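Side-chain contact in malonyl CoA-acyl carrier protein transacylase (Clostridium perfringens, PDB 3PTW), which probably transfers the malonyl group from malonyl-CoA to acyl carrier protein, the step that supplies malonyl units for fatty acid synthesis: residues P252-F255 with I256-I259. Sequence-based numbering, arbitrary orientation.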
loop_
_atom_site.group_PDB
_atom_site.type_symbol
_atom_site.label_atom_id
_atom_site.label_comp_id
_atom_site.label_asym_id
_atom_site.label_seq_id
_atom_site.Cartn_x
_atom_site.Cartn_y
_atom_site.Cartn_z
ATOM N N PRO A 252 -1.235 -13.109 -1.576
ATOM C CA PRO A 252 -2.115 -12.335 -0.720
ATOM C C PRO A 252 -1.393 -11.218 0.046
ATOM O O PRO A 252 -0.284 -11.423 0.546
ATOM C CB PRO A 252 -2.632 -13.390 0.283
ATOM C CG PRO A 252 -2.610 -14.651 -0.484
ATOM C CD PRO A 252 -1.353 -14.555 -1.299
ATOM N N VAL A 253 -2.040 -10.060 0.139
ATOM C CA VAL A 253 -1.599 -8.974 1.023
ATOM C C VAL A 253 -2.171 -9.203 2.422
ATOM O O VAL A 253 -3.355 -8.957 2.678
ATOM C CB VAL A 253 -2.008 -7.592 0.480
ATOM C CG1 VAL A 253 -1.544 -6.465 1.411
ATOM C CG2 VAL A 253 -1.428 -7.395 -0.910
ATOM N N LEU A 254 -1.325 -9.688 3.327
ATOM C CA LEU A 254 -1.740 -9.941 4.693
ATOM C C LEU A 254 -1.678 -8.654 5.526
ATOM O O LEU A 254 -0.971 -8.599 6.544
ATOM C CB LEU A 254 -0.875 -11.054 5.300
ATOM C CG LEU A 254 -1.247 -12.519 5.040
ATOM C CD1 LEU A 254 -2.069 -12.737 3.794
ATOM C CD2 LEU A 254 -0.042 -13.443 5.028
ATOM N N PHE A 255 -2.407 -7.619 5.089
ATOM C CA PHE A 255 -2.422 -6.331 5.816
ATOM C C PHE A 255 -2.883 -6.439 7.260
ATOM O O PHE A 255 -2.298 -5.798 8.146
ATOM C CB PHE A 255 -3.262 -5.261 5.118
ATOM C CG PHE A 255 -3.163 -3.884 5.781
ATOM C CD1 PHE A 255 -2.030 -3.085 5.591
ATOM C CD2 PHE A 255 -4.197 -3.397 6.578
ATOM C CE1 PHE A 255 -1.926 -1.818 6.190
ATOM C CE2 PHE A 255 -4.107 -2.129 7.181
ATOM C CZ PHE A 255 -2.973 -1.339 6.979
ATOM N N ILE A 256 -3.942 -7.217 7.501
ATOM C CA ILE A 256 -4.442 -7.377 8.870
ATOM C C ILE A 256 -3.361 -7.960 9.792
ATOM O O ILE A 256 -3.175 -7.471 10.913
ATOM C CB ILE A 256 -5.801 -8.161 8.972
ATOM C CG1 ILE A 256 -6.282 -8.207 10.435
ATOM C CG2 ILE A 256 -5.682 -9.573 8.406
ATOM C CD1 ILE A 256 -7.631 -8.875 10.654
ATOM N N ASN A 257 -2.637 -8.972 9.312
ATOM C CA ASN A 257 -1.572 -9.589 10.109
ATOM C C ASN A 257 -0.447 -8.583 10.402
ATOM O O ASN A 257 0.097 -8.542 11.523
ATOM C CB ASN A 257 -1.011 -10.830 9.416
ATOM C CG ASN A 257 -2.098 -11.806 8.960
ATOM O OD1 ASN A 257 -2.877 -11.528 8.038
ATOM N ND2 ASN A 257 -2.134 -12.959 9.593
ATOM N N ASP A 258 -0.121 -7.774 9.392
ATOM C CA ASP A 258 0.890 -6.720 9.518
ATOM C C ASP A 258 0.543 -5.784 10.670
ATOM O O ASP A 258 1.374 -5.533 11.539
ATOM C CB ASP A 258 1.021 -5.906 8.219
ATOM C CG ASP A 258 1.782 -6.640 7.139
ATOM O OD1 ASP A 258 2.610 -7.524 7.470
ATOM O OD2 ASP A 258 1.577 -6.318 5.946
ATOM N N ILE A 259 -0.696 -5.293 10.678
ATOM C CA ILE A 259 -1.166 -4.379 11.725
ATOM C C ILE A 259 -1.084 -5.051 13.095
ATOM O O ILE A 259 -0.565 -4.470 14.047
ATOM C CB ILE A 259 -2.604 -3.871 11.445
ATOM C CG1 ILE A 259 -2.652 -3.103 10.120
ATOM C CG2 ILE A 259 -3.141 -3.040 12.637
ATOM C CD1 ILE A 259 -1.668 -1.889 10.028
#
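Ile259, one helical turn further along, packs against one face of the Phe255 ring, and the two side chains make the main apolar contact of this stretch. CG1 of Ile259 sits over that face, 3.8 Å from the centroid of the Phe255 ring and offset toward the rim, a CH-pi contact in which the line to the centroid leans 27° from the ring normal. The terminal methyl follows the same face outward, Ile259 CD1 reaching Phe255 CZ at 3.4 Å. Two torsions bring the groups together: Phe255 holds CG opposite its own backbone N (chi1 -174°), while Ile259 turns CG1 back beside its N (chi1 -61°). Ile259 N donates a backbone hydrogen bond to Phe255 O at 3.0 Å.

Leu254 and Asn257 meet on another side of the turn. The amide oxygen OD1 of Asn257 comes against the aliphatic base of Leu254, 3.4 Å from CB, a van der Waals contact across the start of the helix. Leu254 O accepts a hydrogen bond from Asp258 N at 3.1 Å. The carboxylate of Asp258 is held from outside the turn, its OD2 hydrogen-bonded to Asn229.

Phe255 also touches Leu90 and Cys88, and Ile259 packs on Val283 and Ile286 of helix 278-286. The arrangement is that of a helix N-terminus, with Leu254 at the N-cap position and at the centre of an inverse gamma turn, closed by a weak hydrogen bond from Phe255 N to Val253 O; in the acyltransferase fold the side chain of Phe255 lies near, without touching, Gly89, Ser91 and Gly93 of a probable nucleophile elbow.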